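Local coordinates for protein histidine--tRNA ligase (Staphylococcus aureus, PDB 1QE0) that attaches L-histidine to its cognate tRNA at the expense of ATP, working as a homodimeric class II aminoacyl-tRNA synthetase, at residues K157-M169 against I247-L259. Residues are numbered along the deposited sequence; the frame is centred on the assembly and turned at random.
Unlike the reference sequence in segment 247-259: Thr250 (reference Ile).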
ATOM      1  N   LYS A 157       8.287 -20.806   6.602  1.00 27.20           N
ATOM      2  CA  LYS A 157       9.406 -21.537   7.128  1.00 32.87           C
ATOM      3  C   LYS A 157      10.211 -22.428   6.247  1.00 33.79           C
ATOM      4  O   LYS A 157      11.298 -22.820   6.649  1.00 42.09           O
ATOM      5  CB  LYS A 157       8.954 -22.345   8.332  1.00 40.34           C
ATOM      6  CG  LYS A 157       9.518 -21.877   9.658  1.00 48.73           C
ATOM      7  CD  LYS A 157       8.630 -22.411  10.757  1.00 61.60           C
ATOM      8  CE  LYS A 157       7.294 -21.678  10.772  1.00 71.02           C
ATOM      9  NZ  LYS A 157       7.403 -20.595  11.747  1.00 73.48           N
ATOM     10  N   HIS A 158       9.715 -22.828   5.090  1.00 32.43           N
ATOM     11  CA  HIS A 158      10.551 -23.717   4.283  1.00 35.43           C
ATOM     12  C   HIS A 158      11.204 -22.958   3.141  1.00 36.49           C
ATOM     13  O   HIS A 158      11.158 -23.353   1.969  1.00 37.48           O
ATOM     14  CB  HIS A 158       9.775 -24.985   3.868  1.00 37.41           C
ATOM     15  CG  HIS A 158       9.496 -25.912   5.024  1.00 41.55           C
ATOM     16  ND1 HIS A 158      10.072 -25.753   6.272  1.00 43.03           N
ATOM     17  CD2 HIS A 158       8.733 -27.030   5.115  1.00 38.70           C
ATOM     18  CE1 HIS A 158       9.683 -26.728   7.074  1.00 37.77           C
ATOM     19  NE2 HIS A 158       8.873 -27.516   6.393  1.00 39.81           N
ATOM     20  N   LEU A 159      11.793 -21.829   3.536  1.00 36.52           N
ATOM     21  CA  LEU A 159      12.482 -20.900   2.639  1.00 31.93           C
ATOM     22  C   LEU A 159      13.863 -21.420   2.298  1.00 29.47           C
ATOM     23  O   LEU A 159      14.451 -22.184   3.058  1.00 32.36           O
ATOM     24  CB  LEU A 159      12.601 -19.511   3.287  1.00 27.95           C
ATOM     25  CG  LEU A 159      11.421 -18.559   3.151  1.00 21.29           C
ATOM     26  CD1 LEU A 159      10.324 -19.228   2.349  1.00 15.61           C
ATOM     27  CD2 LEU A 159      10.956 -18.140   4.528  1.00 23.65           C
ATOM     28  N   LYS A 160      14.406 -20.936   1.194  1.00 26.27           N
ATOM     29  CA  LYS A 160      15.704 -21.380   0.734  1.00 24.13           C
ATOM     30  C   LYS A 160      16.262 -20.321  -0.208  1.00 21.16           C
ATOM     31  O   LYS A 160      15.759 -20.126  -1.319  1.00 18.58           O
ATOM     32  CB  LYS A 160      15.497 -22.759   0.094  1.00 29.57           C
ATOM     33  CG  LYS A 160      16.205 -23.124  -1.179  1.00 31.92           C
ATOM     34  CD  LYS A 160      15.350 -24.207  -1.836  1.00 34.51           C
ATOM     35  CE  LYS A 160      15.963 -25.605  -1.832  1.00 41.01           C
ATOM     36  NZ  LYS A 160      16.009 -26.305  -0.514  1.00 37.03           N
ATOM     37  N   LEU A 161      17.209 -19.551   0.328  1.00 19.47           N
ATOM     38  CA  LEU A 161      17.866 -18.454  -0.389  1.00 19.00           C
ATOM     39  C   LEU A 161      18.960 -19.015  -1.286  1.00 14.24           C
ATOM     40  O   LEU A 161      19.819 -19.745  -0.842  1.00 14.10           O
ATOM     41  CB  LEU A 161      18.424 -17.421   0.617  1.00 19.95           C
ATOM     42  CG  LEU A 161      19.215 -16.142   0.286  1.00 20.09           C
ATOM     43  CD1 LEU A 161      19.474 -16.021  -1.183  1.00 28.36           C
ATOM     44  CD2 LEU A 161      18.485 -14.920   0.772  1.00 20.93           C
ATOM     45  N   VAL A 162      18.914 -18.640  -2.549  1.00 12.24           N
ATOM     46  CA  VAL A 162      19.847 -19.089  -3.545  1.00  9.64           C
ATOM     47  C   VAL A 162      20.503 -17.866  -4.172  1.00 14.56           C
ATOM     48  O   VAL A 162      19.816 -16.975  -4.673  1.00 17.38           O
ATOM     49  CB  VAL A 162      19.092 -19.874  -4.601  1.00  7.87           C
ATOM     50  CG1 VAL A 162      20.018 -20.359  -5.664  1.00  9.10           C
ATOM     51  CG2 VAL A 162      18.352 -21.021  -3.953  1.00  2.60           C
ATOM     52  N   ILE A 163      21.837 -17.828  -4.142  1.00 18.59           N
ATOM     53  CA  ILE A 163      22.621 -16.708  -4.678  1.00 13.74           C
ATOM     54  C   ILE A 163      23.666 -17.160  -5.695  1.00 14.57           C
ATOM     55  O   ILE A 163      23.955 -18.337  -5.816  1.00 17.05           O
ATOM     56  CB  ILE A 163      23.362 -15.973  -3.560  1.00  7.07           C
ATOM     57  CG1 ILE A 163      24.401 -16.885  -2.953  1.00  3.25           C
ATOM     58  CG2 ILE A 163      22.406 -15.555  -2.451  1.00  5.04           C
ATOM     59  CD1 ILE A 163      25.197 -16.209  -1.867  1.00  2.14           C
ATOM     60  N   ASN A 164      24.228 -16.203  -6.415  1.00 16.65           N
ATOM     61  CA  ASN A 164      25.249 -16.434  -7.422  1.00 17.30           C
ATOM     62  C   ASN A 164      25.837 -15.055  -7.770  1.00 19.84           C
ATOM     63  O   ASN A 164      25.325 -14.011  -7.357  1.00 18.05           O
ATOM     64  CB  ASN A 164      24.662 -17.090  -8.694  1.00 20.86           C
ATOM     65  CG  ASN A 164      25.749 -17.391  -9.762  1.00 22.75           C
ATOM     66  OD1 ASN A 164      25.540 -17.296 -10.989  1.00 16.07           O
ATOM     67  ND2 ASN A 164      26.934 -17.715  -9.273  1.00 22.53           N
ATOM     68  N   SER A 165      26.929 -15.050  -8.516  1.00 22.58           N
ATOM     69  CA  SER A 165      27.540 -13.815  -8.909  1.00 21.18           C
ATOM     70  C   SER A 165      27.958 -13.925 -10.335  1.00 23.07           C
ATOM     71  O   SER A 165      28.574 -14.900 -10.721  1.00 24.99           O
ATOM     72  CB  SER A 165      28.773 -13.558  -8.098  1.00 18.03           C
ATOM     73  OG  SER A 165      29.407 -12.396  -8.606  1.00 31.99           O
ATOM     74  N   VAL A 166      27.671 -12.895 -11.106  1.00 25.06           N
ATOM     75  CA  VAL A 166      28.045 -12.878 -12.495  1.00 27.42           C
ATOM     76  C   VAL A 166      29.192 -11.882 -12.692  1.00 27.95           C
ATOM     77  O   VAL A 166      29.384 -11.331 -13.775  1.00 32.52           O
ATOM     78  CB  VAL A 166      26.816 -12.556 -13.363  1.00 30.41           C
ATOM     79  CG1 VAL A 166      25.916 -13.794 -13.457  1.00 34.07           C
ATOM     80  CG2 VAL A 166      26.024 -11.432 -12.732  1.00 28.43           C
ATOM     81  N   GLY A 167      29.943 -11.654 -11.619  1.00 24.49           N
ATOM     82  CA  GLY A 167      31.077 -10.749 -11.661  1.00 24.17           C
ATOM     83  C   GLY A 167      30.778  -9.343 -12.123  1.00 24.23           C
ATOM     84  O   GLY A 167      29.640  -8.976 -12.275  1.00 22.41           O
ATOM     85  N   ASP A 168      31.819  -8.551 -12.326  1.00 30.18           N
ATOM     86  CA  ASP A 168      31.694  -7.161 -12.766  1.00 33.65           C
ATOM     87  C   ASP A 168      31.605  -7.039 -14.272  1.00 33.63           C
ATOM     88  O   ASP A 168      31.416  -8.033 -14.969  1.00 34.70           O
ATOM     89  CB  ASP A 168      32.897  -6.337 -12.270  1.00 41.39           C
ATOM     90  CG  ASP A 168      34.239  -6.846 -12.813  1.00 45.40           C
ATOM     91  OD1 ASP A 168      34.272  -7.920 -13.437  1.00 49.14           O
ATOM     92  OD2 ASP A 168      35.278  -6.180 -12.602  1.00 49.31           O
ATOM     93  N   MET A 169      31.780  -5.811 -14.759  1.00 34.75           N
ATOM     94  CA  MET A 169      31.759  -5.502 -16.190  1.00 38.98           C
ATOM     95  C   MET A 169      32.993  -6.078 -16.909  1.00 37.67           C
ATOM     96  O   MET A 169      32.934  -6.393 -18.100  1.00 35.55           O
ATOM     97  CB  MET A 169      31.723  -3.981 -16.418  1.00 49.73           C
ATOM     98  CG  MET A 169      30.359  -3.281 -16.271  1.00 57.14           C
ATOM     99  SD  MET A 169      30.352  -1.604 -17.082  1.00 72.66           S
ATOM    100  CE  MET A 169      28.591  -1.534 -17.773  1.00 62.49           C
ATOM    101  N   ILE A 247      22.725 -16.264   7.937  1.00 10.97           N
ATOM    102  CA  ILE A 247      21.721 -16.476   6.913  1.00 13.11           C
ATOM    103  C   ILE A 247      22.218 -17.626   6.043  1.00 12.55           C
ATOM    104  O   ILE A 247      23.362 -17.653   5.625  1.00 14.08           O
ATOM    105  CB  ILE A 247      21.498 -15.190   6.120  1.00 13.11           C
ATOM    106  CG1 ILE A 247      20.957 -14.128   7.091  1.00 13.17           C
ATOM    107  CG2 ILE A 247      20.574 -15.444   4.942  1.00 14.61           C
ATOM    108  CD1 ILE A 247      20.959 -12.703   6.584  1.00 18.39           C
ATOM    109  N   PRO A 248      21.415 -18.676   5.923  1.00 13.78           N
ATOM    110  CA  PRO A 248      21.821 -19.814   5.112  1.00 14.95           C
ATOM    111  C   PRO A 248      21.528 -19.508   3.656  1.00 16.08           C
ATOM    112  O   PRO A 248      20.550 -18.811   3.370  1.00 21.91           O
ATOM    113  CB  PRO A 248      20.921 -20.933   5.639  1.00 17.39           C
ATOM    114  CG  PRO A 248      20.465 -20.456   6.990  1.00 16.37           C
ATOM    115  CD  PRO A 248      20.222 -19.012   6.708  1.00 16.10           C
ATOM    116  N   TYR A 249      22.352 -20.045   2.751  1.00 10.74           N
ATOM    117  CA  TYR A 249      22.201 -19.812   1.331  1.00  8.36           C
ATOM    118  C   TYR A 249      22.755 -20.958   0.502  1.00 11.80           C
ATOM    119  O   TYR A 249      23.673 -21.669   0.911  1.00 16.95           O
ATOM    120  CB  TYR A 249      22.959 -18.562   0.950  1.00  9.37           C
ATOM    121  CG  TYR A 249      24.426 -18.717   1.138  1.00  6.93           C
ATOM    122  CD1 TYR A 249      25.206 -19.279   0.143  1.00 12.21           C
ATOM    123  CD2 TYR A 249      25.040 -18.318   2.316  1.00 12.34           C
ATOM    124  CE1 TYR A 249      26.570 -19.447   0.304  1.00 17.23           C
ATOM    125  CE2 TYR A 249      26.413 -18.477   2.496  1.00 20.36           C
ATOM    126  CZ  TYR A 249      27.176 -19.045   1.480  1.00 20.71           C
ATOM    127  OH  TYR A 249      28.541 -19.196   1.623  1.00 26.90           O
ATOM    128  N   THR A 250      22.269 -21.051  -0.722  1.00 13.74           N
ATOM    129  CA  THR A 250      22.694 -22.080  -1.637  1.00 13.97           C
ATOM    130  C   THR A 250      23.271 -21.337  -2.837  1.00 12.55           C
ATOM    131  O   THR A 250      22.652 -20.416  -3.368  1.00 14.36           O
ATOM    132  CB  THR A 250      21.483 -22.982  -2.107  1.00 19.97           C
ATOM    133  OG1 THR A 250      20.507 -23.120  -1.059  1.00 21.84           O
ATOM    134  CG2 THR A 250      21.970 -24.382  -2.475  1.00 16.20           C
ATOM    135  N   GLU A 251      24.478 -21.708  -3.237  1.00  9.19           N
ATOM    136  CA  GLU A 251      25.101 -21.089  -4.394  1.00 10.04           C
ATOM    137  C   GLU A 251      24.703 -21.837  -5.657  1.00  8.05           C
ATOM    138  O   GLU A 251      25.073 -22.964  -5.849  1.00  9.15           O
ATOM    139  CB  GLU A 251      26.602 -21.123  -4.245  1.00  6.45           C
ATOM    140  CG  GLU A 251      27.061 -20.637  -2.910  1.00 16.99           C
ATOM    141  CD  GLU A 251      28.544 -20.435  -2.871  1.00 20.50           C
ATOM    142  OE1 GLU A 251      29.092 -19.879  -3.845  1.00 25.96           O
ATOM    143  OE2 GLU A 251      29.173 -20.829  -1.875  1.00 24.27           O
ATOM    144  N   ASP A 252      23.935 -21.232  -6.525  1.00  8.60           N
ATOM    145  CA  ASP A 252      23.561 -21.946  -7.712  1.00 13.14           C
ATOM    146  C   ASP A 252      24.268 -21.308  -8.859  1.00 18.39           C
ATOM    147  O   ASP A 252      23.733 -20.402  -9.489  1.00 24.07           O
ATOM    148  CB  ASP A 252      22.051 -21.866  -7.914  1.00 17.85           C
ATOM    149  CG  ASP A 252      21.574 -22.525  -9.202  1.00 17.36           C
ATOM    150  OD1 ASP A 252      22.373 -23.135  -9.950  1.00 14.17           O
ATOM    151  OD2 ASP A 252      20.361 -22.417  -9.459  1.00 23.85           O
ATOM    152  N   PRO A 253      25.449 -21.820  -9.207  1.00 20.93           N
ATOM    153  CA  PRO A 253      26.277 -21.316 -10.309  1.00 17.68           C
ATOM    154  C   PRO A 253      25.479 -20.982 -11.547  1.00 19.84           C
ATOM    155  O   PRO A 253      25.824 -20.054 -12.247  1.00 22.57           O
ATOM    156  CB  PRO A 253      27.208 -22.476 -10.579  1.00 13.66           C
ATOM    157  CG  PRO A 253      27.423 -23.018  -9.228  1.00 20.05           C
ATOM    158  CD  PRO A 253      26.031 -23.047  -8.642  1.00 21.07           C
ATOM    159  N   ASN A 254      24.392 -21.712 -11.778  1.00 22.88           N
ATOM    160  CA  ASN A 254      23.539 -21.533 -12.950  1.00 26.98           C
ATOM    161  C   ASN A 254      22.455 -20.472 -12.807  1.00 29.42           C
ATOM    162  O   ASN A 254      21.613 -20.304 -13.704  1.00 30.60           O
ATOM    163  CB  ASN A 254      22.893 -22.875 -13.308  1.00 31.81           C
ATOM    164  CG  ASN A 254      23.900 -24.009 -13.352  1.00 29.96           C
ATOM    165  OD1 ASN A 254      23.920 -24.889 -12.469  1.00 27.09           O
ATOM    166  ND2 ASN A 254      24.789 -23.953 -14.333  1.00 22.96           N
ATOM    167  N   LEU A 255      22.462 -19.770 -11.680  1.00 28.86           N
ATOM    168  CA  LEU A 255      21.485 -18.734 -11.429  1.00 28.74           C
ATOM    169  C   LEU A 255      22.165 -17.490 -11.909  1.00 31.20           C
ATOM    170  O   LEU A 255      22.850 -16.812 -11.147  1.00 32.27           O
ATOM    171  CB  LEU A 255      21.149 -18.619  -9.938  1.00 27.03           C
ATOM    172  CG  LEU A 255      20.356 -17.378  -9.513  1.00 19.44           C
ATOM    173  CD1 LEU A 255      19.066 -17.237 -10.281  1.00 12.45           C
ATOM    174  CD2 LEU A 255      20.108 -17.487  -8.049  1.00 16.87           C
ATOM    175  N   VAL A 256      21.999 -17.213 -13.192  1.00 32.25           N
ATOM    176  CA  VAL A 256      22.602 -16.043 -13.789  1.00 35.82           C
ATOM    177  C   VAL A 256      21.546 -15.282 -14.551  1.00 38.15           C
ATOM    178  O   VAL A 256      20.423 -15.753 -14.698  1.00 38.24           O
ATOM    179  CB  VAL A 256      23.721 -16.438 -14.762  1.00 37.92           C
ATOM    180  CG1 VAL A 256      24.653 -17.451 -14.106  1.00 37.15           C
ATOM    181  CG2 VAL A 256      23.133 -16.993 -16.054  1.00 39.52           C
ATOM    182  N   ARG A 257      21.929 -14.108 -15.040  1.00 44.74           N
ATOM    183  CA  ARG A 257      21.050 -13.247 -15.820  1.00 47.99           C
ATOM    184  C   ARG A 257      21.827 -12.711 -17.021  1.00 48.48           C
ATOM    185  O   ARG A 257      22.952 -12.222 -16.888  1.00 43.86           O
ATOM    186  CB  ARG A 257      20.515 -12.111 -14.953  1.00 49.60           C
ATOM    187  CG  ARG A 257      19.564 -12.574 -13.859  1.00 48.49           C
ATOM    188  CD  ARG A 257      19.646 -11.714 -12.604  1.00 47.97           C
ATOM    189  NE  ARG A 257      18.898 -12.338 -11.522  1.00 50.34           N
ATOM    190  CZ  ARG A 257      17.880 -11.778 -10.883  1.00 49.29           C
ATOM    191  NH1 ARG A 257      17.483 -10.551 -11.208  1.00 50.74           N
ATOM    192  NH2 ARG A 257      17.240 -12.470  -9.947  1.00 45.35           N
ATOM    193  N   GLY A 258      21.223 -12.875 -18.194  1.00 52.51           N
ATOM    194  CA  GLY A 258      21.828 -12.452 -19.442  1.00 54.70           C
ATOM    195  C   GLY A 258      21.997 -10.961 -19.653  1.00 57.40           C
ATOM    196  O   GLY A 258      22.977 -10.547 -20.280  1.00 60.53           O
ATOM    197  N   LEU A 259      21.050 -10.161 -19.160  1.00 56.85           N
ATOM    198  CA  LEU A 259      21.094  -8.711 -19.318  1.00 54.02           C
ATOM    199  C   LEU A 259      22.429  -8.152 -18.860  1.00 54.25           C
ATOM    200  O   LEU A 259      22.708  -8.104 -17.670  1.00 55.24           O
ATOM    201  CB  LEU A 259      19.935  -8.072 -18.567  1.00 54.10           C
ATOM    202  CG  LEU A 259      18.572  -8.195 -19.258  1.00 53.73           C
ATOM    203  CD1 LEU A 259      18.673  -7.709 -20.707  1.00 50.45           C
ATOM    204  CD2 LEU A 259      18.080  -9.627 -19.207  1.00 56.48           C
TER
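Val162 pairs with Thr250, and Ile163 with Glu251, where the short strand 250-251 runs parallel to strand 159-165. Three backbone hydrogen bonds join them: Thr250 N to Leu161 O (2.8 Å), Ile163 N to Thr250 O (2.8 Å) and Asp252 N to Ile163 O (3.0 Å).

On one face of the sheet, the two methyls of Val162 divide the work. Val162 CG1, anti to the backbone N (chi1 180°), reaches Asp252 CB at 3.4 Å and Leu255 CD2 at 3.7 Å, while CG2 rests against the CB of Thr250, a residue that departs from the reference sequence. On the other face, Ile163 CD1 meets the Tyr249 ring obliquely, 3.7 Å from CD1 of the tyrosine. Within its own segment, that ring has Glu251 CG at its edge, in plane.

Past Asp252 the partner chain leaves the sheet in a type I turn, Asp252 to Leu255. Asp252 shapes it twice: its backbone O accepts from Leu255 N, and its OD1 takes Asn254 N at 3.1 Å from above the carboxylate plane, an Asx turn. The turn delivers Leu255 to Val162 and to Asn164, whose CB packs against the CB of Leu255, and then Val256 to Val166, whose CG1 lies 3.7 Å from Val256 CB.

Farther out, helix 231-245 covers the Ile163 and Tyr249 side; its Lys239 NZ makes a salt bridge to Glu251 OE1, and Tyr235 OH a hydrogen bond to the same oxygen. Strand 265-272 pairs antiparallel with the far edge of 159-165. Strand 250-251 thus adds a parallel edge strand to the mostly antiparallel sheet characteristic of the class II synthetase catalytic core, with helix 231-245 leading into it.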